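Local coordinates for prolyl endopeptidase (Myxococcus xanthus, PDB 2BKL), which probably hydrolyses oligopeptides as a serine protease, cutting on the carboxyl side of proline and, less readily, of alanine, at residues 608-619 against 640-651. Numbering follows the deposited sequence. Where two conformers were deposited one is given.
Sequences LLMMAADHDDRV and TALLRIEANAGH. With ZAH (N-[(benzyloxy)carbonyl]-L-alanyl-L-proline), chain C.
His-651 runs alongside Asp-616 in the same direction, and His-651 ND1 donates to Asp-616 OD2 over 2.7 Å in a nearly straight bond (172°). The oxygen sits in the imidazole plane; ND1 meets it on the syn side, tilted out of the carboxylate plane, the two planes being 56° apart. Asp-616 CG stands anti to the backbone N (chi1 -168°), which also brings OD1 to two amides: Arg-618 N, nearly in line with the C-O bond, closes an Asx turn, and Val-619 N, from above the carboxylate plane, the wider Asx motif. Both reach it from one face, helping to fix the carboxylate's rotation. With an alanine here, ND1 is likely to lose its acceptor and both amides theirs, leaving the imidazole freer to turn. Val-619 CG2 braces the ring, 3.5 Å from His-651 CE1. The Arg-618 guanidinium has His-651 CD2 near the rim of one face and C24 of the benzyl ring of bound ZAH near the rim of the other; NH1 donates to ZAH O9 (2.8 Å), and NE makes a salt bridge with Asp-145. His-651 NE2 lies 3.6 Å from ZAH C1, and the His-651 side chain also touches Ser-533, consistent with a Ser-His-Asp triad of the alpha/beta-hydrolase fold, its acid and histidine carried on loops after parallel strands 608-613 and 641-646, joined through helix 622-632. Nearby, the Asp-614 carboxylate grips two amides by its syn sides: OD1 takes Ala-649 N (3.0 Å) and OD2 takes Asn-648 N (2.9 Å). Further back, Leu-643 CD1 fits against Ala-612 CB (4.0 Å), facing helix 622-632. On the other face, extended Arg-644 makes a salt bridge to Glu-646 OE1 through NH1, while its NE pairs with Asp-666.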
ATOM      1  N   LEU A 608      17.311   8.880 -14.805  1.00  5.28           N
ATOM      2  CA  LEU A 608      16.469   7.831 -14.284  1.00  5.47           C
ATOM      3  C   LEU A 608      17.185   7.022 -13.231  1.00  7.07           C
ATOM      4  O   LEU A 608      18.294   6.534 -13.480  1.00  6.84           O
ATOM      5  CB  LEU A 608      16.016   6.930 -15.424  1.00  6.20           C
ATOM      6  CG  LEU A 608      15.222   5.688 -15.093  1.00  8.32           C
ATOM      7  CD1 LEU A 608      13.891   6.081 -14.436  1.00  8.25           C
ATOM      8  CD2 LEU A 608      14.953   4.855 -16.353  1.00  7.97           C
ATOM      9  N   LEU A 609      16.577   6.881 -12.051  1.00  7.19           N
ATOM     10  CA  LEU A 609      17.021   5.948 -11.024  1.00  6.72           C
ATOM     11  C   LEU A 609      15.904   4.923 -10.786  1.00  6.83           C
ATOM     12  O   LEU A 609      14.819   5.270 -10.343  1.00  6.82           O
ATOM     13  CB  LEU A 609      17.347   6.671  -9.719  1.00  7.96           C
ATOM     14  CG  LEU A 609      17.722   5.829  -8.496  1.00  8.21           C
ATOM     15  CD1 LEU A 609      18.910   4.919  -8.796  1.00  9.40           C
ATOM     16  CD2 LEU A 609      17.991   6.696  -7.266  1.00  8.99           C
ATOM     17  N   MET A 610      16.184   3.662 -11.117  1.00  6.27           N
ATOM     18  CA  MET A 610      15.252   2.550 -10.955  1.00  7.42           C
ATOM     19  C   MET A 610      15.576   1.923  -9.615  1.00  8.06           C
ATOM     20  O   MET A 610      16.696   1.412  -9.417  1.00  8.50           O
ATOM     21  CB  MET A 610      15.591   1.476 -11.981  1.00 11.27           C
ATOM     22  CG  MET A 610      14.981   1.415 -13.361  0.50 13.83           C
ATOM     23  SD  MET A 610      13.755   2.533 -13.767  0.50 15.08           S
ATOM     24  CE  MET A 610      12.523   1.334 -14.329  1.00 11.55           C
ATOM     25  N   MET A 611      14.622   1.867  -8.717  1.00  6.79           N
ATOM     26  CA  MET A 611      14.818   1.275  -7.400  1.00  7.20           C
ATOM     27  C   MET A 611      14.103  -0.057  -7.331  1.00  7.80           C
ATOM     28  O   MET A 611      12.896  -0.156  -7.055  1.00  8.65           O
ATOM     29  CB  MET A 611      14.369   2.190  -6.289  1.00  8.88           C
ATOM     30  CG  MET A 611      14.906   3.555  -6.466  1.00 11.05           C
ATOM     31  SD  MET A 611      15.130   4.685  -5.095  0.50  8.63           S
ATOM     32  CE  MET A 611      16.050   3.710  -3.845  1.00 11.88           C
ATOM     33  N   ALA A 612      14.871  -1.104  -7.555  1.00  7.81           N
ATOM     34  CA  ALA A 612      14.345  -2.464  -7.629  1.00  9.08           C
ATOM     35  C   ALA A 612      14.664  -3.233  -6.356  1.00  9.18           C
ATOM     36  O   ALA A 612      15.435  -2.797  -5.506  1.00  9.32           O
ATOM     37  CB  ALA A 612      14.926  -3.162  -8.825  1.00 11.42           C
ATOM     38  N   ALA A 613      13.985  -4.362  -6.213  1.00 10.33           N
ATOM     39  CA  ALA A 613      14.092  -5.249  -5.060  1.00 10.44           C
ATOM     40  C   ALA A 613      14.280  -6.666  -5.566  1.00 12.91           C
ATOM     41  O   ALA A 613      13.512  -7.130  -6.417  1.00 15.58           O
ATOM     42  CB  ALA A 613      12.851  -5.163  -4.220  1.00 12.90           C
ATOM     43  N   ASP A 614      15.256  -7.369  -5.008  1.00  9.63           N
ATOM     44  CA  ASP A 614      15.631  -8.697  -5.503  1.00 10.92           C
ATOM     45  C   ASP A 614      14.646  -9.825  -5.223  1.00 10.88           C
ATOM     46  O   ASP A 614      14.709 -10.857  -5.889  1.00 14.35           O
ATOM     47  CB  ASP A 614      17.049  -9.105  -5.065  1.00 10.13           C
ATOM     48  CG  ASP A 614      17.190  -9.379  -3.587  1.00 12.53           C
ATOM     49  OD1 ASP A 614      16.205  -9.218  -2.831  1.00 12.52           O
ATOM     50  OD2 ASP A 614      18.292  -9.760  -3.117  1.00 14.27           O
ATOM     51  N   HIS A 615      13.751  -9.644  -4.257  1.00  8.79           N
ATOM     52  CA  HIS A 615      12.817 -10.702  -3.878  1.00  9.62           C
ATOM     53  C   HIS A 615      11.376 -10.223  -3.955  1.00  9.74           C
ATOM     54  O   HIS A 615      10.520 -10.681  -3.212  1.00 10.51           O
ATOM     55  CB  HIS A 615      13.108 -11.205  -2.463  1.00  9.92           C
ATOM     56  CG  HIS A 615      14.133 -12.281  -2.403  1.00 13.33           C
ATOM     57  ND1 HIS A 615      15.462 -12.025  -2.153  1.00 15.29           N
ATOM     58  CD2 HIS A 615      14.023 -13.621  -2.549  1.00 16.13           C
ATOM     59  CE1 HIS A 615      16.132 -13.163  -2.143  1.00 15.29           C
ATOM     60  NE2 HIS A 615      15.285 -14.148  -2.382  1.00 17.88           N
ATOM     61  N   ASP A 616      11.092  -9.349  -4.901  1.00  8.99           N
ATOM     62  CA  ASP A 616       9.712  -8.901  -5.123  1.00  8.33           C
ATOM     63  C   ASP A 616       8.906 -10.006  -5.801  1.00  9.41           C
ATOM     64  O   ASP A 616       9.007 -10.244  -7.005  1.00 11.12           O
ATOM     65  CB  ASP A 616       9.702  -7.609  -5.933  1.00  8.70           C
ATOM     66  CG  ASP A 616       8.354  -6.933  -5.955  1.00 10.19           C
ATOM     67  OD1 ASP A 616       7.316  -7.594  -5.637  1.00  8.66           O
ATOM     68  OD2 ASP A 616       8.273  -5.724  -6.272  1.00 11.71           O
ATOM     69  N   ASP A 617       8.115 -10.691  -4.987  1.00  8.53           N
ATOM     70  CA  ASP A 617       7.230 -11.764  -5.455  1.00  9.72           C
ATOM     71  C   ASP A 617       5.796 -11.303  -5.745  1.00  9.71           C
ATOM     72  O   ASP A 617       4.862 -12.104  -5.844  1.00 11.10           O
ATOM     73  CB  ASP A 617       7.224 -12.976  -4.479  1.00  8.92           C
ATOM     74  CG  ASP A 617       6.752 -12.633  -3.073  1.00 10.86           C
ATOM     75  OD1 ASP A 617       6.594 -11.439  -2.752  1.00  8.68           O
ATOM     76  OD2 ASP A 617       6.521 -13.569  -2.234  1.00 10.57           O
ATOM     77  N   ARG A 618       5.631 -10.012  -5.899  1.00  8.77           N
ATOM     78  CA  ARG A 618       4.345  -9.420  -6.256  1.00  8.52           C
ATOM     79  C   ARG A 618       4.435  -8.824  -7.653  1.00  7.42           C
ATOM     80  O   ARG A 618       3.745  -9.278  -8.570  1.00  7.47           O
ATOM     81  CB  ARG A 618       3.942  -8.376  -5.227  1.00  8.39           C
ATOM     82  CG  ARG A 618       2.485  -7.955  -5.366  1.00 10.15           C
ATOM     83  CD  ARG A 618       1.977  -6.864  -4.414  1.00 11.39           C
ATOM     84  NE  ARG A 618       2.256  -7.174  -3.015  1.00 10.66           N
ATOM     85  CZ  ARG A 618       2.034  -6.337  -2.001  1.00 14.32           C
ATOM     86  NH1 ARG A 618       1.453  -5.162  -2.188  1.00 15.91           N
ATOM     87  NH2 ARG A 618       2.376  -6.683  -0.766  1.00 15.96           N
ATOM     88  N   VAL A 619       5.282  -7.799  -7.795  1.00  6.82           N
ATOM     89  CA  VAL A 619       5.568  -7.153  -9.064  1.00  7.01           C
ATOM     90  C   VAL A 619       6.866  -7.687  -9.615  1.00  5.73           C
ATOM     91  O   VAL A 619       7.933  -7.514  -9.023  1.00  7.61           O
ATOM     92  CB  VAL A 619       5.657  -5.620  -8.886  1.00  7.61           C
ATOM     93  CG1 VAL A 619       6.168  -4.936 -10.167  1.00  6.85           C
ATOM     94  CG2 VAL A 619       4.274  -5.057  -8.485  1.00  8.13           C
ATOM     95  N   THR A 640      21.714   9.899 -17.443  1.00 10.30           N
ATOM     96  CA  THR A 640      22.026   8.702 -16.694  1.00 10.87           C
ATOM     97  C   THR A 640      20.773   7.855 -16.506  1.00 10.70           C
ATOM     98  O   THR A 640      19.672   8.397 -16.396  1.00 10.81           O
ATOM     99  CB  THR A 640      22.628   9.041 -15.340  1.00 15.97           C
ATOM    100  OG1 THR A 640      23.707   9.979 -15.467  1.00 22.03           O
ATOM    101  CG2 THR A 640      23.306   7.825 -14.777  1.00 17.44           C
ATOM    102  N   ALA A 641      20.936   6.539 -16.498  1.00  9.75           N
ATOM    103  CA  ALA A 641      19.827   5.610 -16.234  1.00  7.86           C
ATOM    104  C   ALA A 641      20.417   4.448 -15.448  1.00  8.42           C
ATOM    105  O   ALA A 641      21.254   3.729 -15.978  1.00  9.56           O
ATOM    106  CB  ALA A 641      19.191   5.144 -17.531  1.00  7.77           C
ATOM    107  N   LEU A 642      20.028   4.303 -14.184  1.00  7.42           N
ATOM    108  CA  LEU A 642      20.652   3.395 -13.241  1.00  6.64           C
ATOM    109  C   LEU A 642      19.662   2.393 -12.724  1.00  6.91           C
ATOM    110  O   LEU A 642      18.527   2.771 -12.436  1.00  8.18           O
ATOM    111  CB  LEU A 642      21.244   4.186 -12.061  1.00  8.21           C
ATOM    112  CG  LEU A 642      22.247   5.288 -12.405  1.00  9.52           C
ATOM    113  CD1 LEU A 642      22.643   6.077 -11.185  1.00 11.24           C
ATOM    114  CD2 LEU A 642      23.476   4.726 -13.069  1.00  9.17           C
ATOM    115  N   LEU A 643      20.077   1.139 -12.583  1.00  6.15           N
ATOM    116  CA  LEU A 643      19.281   0.109 -11.956  1.00  5.96           C
ATOM    117  C   LEU A 643      19.928  -0.283 -10.629  1.00  6.77           C
ATOM    118  O   LEU A 643      20.956  -0.942 -10.604  1.00  7.90           O
ATOM    119  CB  LEU A 643      19.158  -1.115 -12.887  1.00  8.18           C
ATOM    120  CG  LEU A 643      18.412  -2.324 -12.305  1.00  8.00           C
ATOM    121  CD1 LEU A 643      16.955  -2.025 -12.027  1.00 10.63           C
ATOM    122  CD2 LEU A 643      18.520  -3.530 -13.245  1.00  9.90           C
ATOM    123  N   ARG A 644      19.321   0.137  -9.533  1.00  6.84           N
ATOM    124  CA  ARG A 644      19.758  -0.195  -8.190  1.00  6.53           C
ATOM    125  C   ARG A 644      18.917  -1.348  -7.637  1.00  6.45           C
ATOM    126  O   ARG A 644      17.695  -1.210  -7.557  1.00  8.65           O
ATOM    127  CB  ARG A 644      19.573   1.026  -7.333  1.00  6.90           C
ATOM    128  CG  ARG A 644      20.093   0.912  -5.901  1.00  7.91           C
ATOM    129  CD  ARG A 644      19.550   2.020  -5.021  1.00  8.21           C
ATOM    130  NE  ARG A 644      20.135   2.072  -3.702  1.00  9.23           N
ATOM    131  CZ  ARG A 644      19.757   1.336  -2.660  1.00  8.36           C
ATOM    132  NH1 ARG A 644      18.794   0.446  -2.738  1.00 10.73           N
ATOM    133  NH2 ARG A 644      20.389   1.502  -1.512  1.00 11.44           N
ATOM    134  N   ILE A 645      19.533  -2.459  -7.251  1.00  6.01           N
ATOM    135  CA  ILE A 645      18.792  -3.611  -6.793  1.00  6.83           C
ATOM    136  C   ILE A 645      19.015  -3.795  -5.304  1.00  8.07           C
ATOM    137  O   ILE A 645      20.135  -4.068  -4.864  1.00  9.09           O
ATOM    138  CB  ILE A 645      19.183  -4.872  -7.584  1.00  7.74           C
ATOM    139  CG1 ILE A 645      19.040  -4.647  -9.114  1.00  8.53           C
ATOM    140  CG2 ILE A 645      18.365  -6.090  -7.103  1.00  8.53           C
ATOM    141  CD1 ILE A 645      19.594  -5.824  -9.971  1.00  9.27           C
ATOM    142  N   GLU A 646      17.966  -3.634  -4.518  1.00  8.09           N
ATOM    143  CA  GLU A 646      18.087  -3.802  -3.079  1.00  8.79           C
ATOM    144  C   GLU A 646      18.146  -5.279  -2.743  1.00  8.61           C
ATOM    145  O   GLU A 646      17.331  -6.055  -3.234  1.00 11.10           O
ATOM    146  CB  GLU A 646      16.879  -3.160  -2.407  1.00 10.93           C
ATOM    147  CG  GLU A 646      16.855  -3.191  -0.884  1.00 12.95           C
ATOM    148  CD  GLU A 646      17.618  -2.061  -0.227  1.00 18.08           C
ATOM    149  OE1 GLU A 646      17.456  -0.893  -0.649  1.00 25.52           O
ATOM    150  OE2 GLU A 646      18.310  -2.339   0.785  1.00 25.71           O
ATOM    151  N   ALA A 647      19.098  -5.648  -1.890  1.00  9.72           N
ATOM    152  CA  ALA A 647      19.271  -7.025  -1.500  1.00  9.40           C
ATOM    153  C   ALA A 647      18.295  -7.434  -0.394  1.00 10.58           C
ATOM    154  O   ALA A 647      17.914  -6.618   0.435  1.00 11.60           O
ATOM    155  CB  ALA A 647      20.700  -7.262  -1.047  1.00 11.33           C
ATOM    156  N   ASN A 648      17.894  -8.693  -0.425  1.00 11.00           N
ATOM    157  CA  ASN A 648      17.014  -9.291   0.570  1.00 11.29           C
ATOM    158  C   ASN A 648      15.777  -8.469   0.810  1.00 10.06           C
ATOM    159  O   ASN A 648      15.418  -8.173   1.935  1.00 10.10           O
ATOM    160  CB  ASN A 648      17.797  -9.533   1.854  1.00 14.68           C
ATOM    161  CG  ASN A 648      19.003 -10.411   1.610  1.00 14.68           C
ATOM    162  OD1 ASN A 648      18.870 -11.537   1.155  1.00 21.16           O
ATOM    163  ND2 ASN A 648      20.166  -9.872   1.840  1.00 19.61           N
ATOM    164  N   ALA A 649      15.119  -8.116  -0.281  1.00  7.96           N
ATOM    165  CA  ALA A 649      14.040  -7.162  -0.227  1.00  7.94           C
ATOM    166  C   ALA A 649      12.826  -7.636  -1.003  1.00  9.11           C
ATOM    167  O   ALA A 649      12.929  -8.044  -2.156  1.00  8.85           O
ATOM    168  CB  ALA A 649      14.505  -5.823  -0.769  1.00  9.83           C
ATOM    169  N   GLY A 650      11.672  -7.556  -0.352  1.00  9.62           N
ATOM    170  CA  GLY A 650      10.387  -7.720  -1.001  1.00  9.68           C
ATOM    171  C   GLY A 650       9.884  -6.419  -1.590  1.00  9.68           C
ATOM    172  O   GLY A 650      10.617  -5.422  -1.677  1.00  9.75           O
ATOM    173  N   HIS A 651       8.618  -6.452  -1.979  1.00 10.00           N
ATOM    174  CA  HIS A 651       7.953  -5.347  -2.657  1.00 11.54           C
ATOM    175  C   HIS A 651       8.034  -4.055  -1.870  1.00 12.52           C
ATOM    176  O   HIS A 651       8.162  -2.966  -2.448  1.00 12.61           O
ATOM    177  CB  HIS A 651       6.495  -5.687  -2.926  1.00 12.16           C
ATOM    178  CG  HIS A 651       5.821  -4.697  -3.812  1.00 13.45           C
ATOM    179  ND1 HIS A 651       6.217  -4.498  -5.112  1.00 14.09           N
ATOM    180  CD2 HIS A 651       4.831  -3.805  -3.571  1.00 16.15           C
ATOM    181  CE1 HIS A 651       5.498  -3.521  -5.644  1.00 16.05           C
ATOM    182  NE2 HIS A 651       4.630  -3.102  -4.740  1.00 14.51           N
TER
HETATM  183  C1  ZAH C1533       1.746  -1.828  -6.501  1.00 16.72           C
HETATM  184  O2  ZAH C1533       0.996  -0.702  -6.896  1.00 12.44           O
HETATM  185  C3  ZAH C1533       1.076  -3.167  -6.891  1.00 12.82           C
HETATM  186  C4  ZAH C1533       0.950  -3.320  -8.410  1.00 11.77           C
HETATM  187  C5  ZAH C1533      -0.420  -2.771  -8.788  1.00  9.40           C
HETATM  188  C6  ZAH C1533      -1.287  -2.875  -7.561  1.00  9.32           C
HETATM  189  N7  ZAH C1533      -0.352  -3.265  -6.514  1.00 10.44           N
HETATM  190  C8  ZAH C1533      -0.744  -3.581  -5.281  1.00 11.61           C
HETATM  191  O9  ZAH C1533       0.177  -3.990  -4.427  1.00 12.23           O
HETATM  192  C10 ZAH C1533      -2.235  -3.768  -4.924  1.00  9.52           C
HETATM  193  C11 ZAH C1533      -2.712  -2.353  -4.594  1.00 10.36           C
HETATM  194  N14 ZAH C1533      -2.413  -4.600  -3.760  1.00 12.44           N
HETATM  195  C15 ZAH C1533      -2.254  -5.901  -3.820  1.00 13.25           C
HETATM  196  O16 ZAH C1533      -2.016  -6.511  -4.952  1.00 10.27           O
HETATM  197  O17 ZAH C1533      -2.388  -6.654  -2.608  1.00 17.86           O
HETATM  198  C18 ZAH C1533      -2.038  -8.055  -2.737  1.00 22.51           C
HETATM  199  C19 ZAH C1533      -1.914  -8.743  -1.373  1.00 25.48           C
HETATM  200  C20 ZAH C1533      -3.055  -8.884  -0.572  1.00 27.08           C
HETATM  201  C21 ZAH C1533      -2.954  -9.498   0.677  1.00 27.90           C
HETATM  202  C22 ZAH C1533      -1.720  -9.990   1.110  1.00 28.90           C
HETATM  203  C23 ZAH C1533      -0.584  -9.874   0.304  1.00 27.53           C
HETATM  204  C24 ZAH C1533      -0.683  -9.246  -0.937  1.00 28.07           C
HETATM  205  O   HOH W   1       6.898  -8.799  -1.859  1.00 15.65           O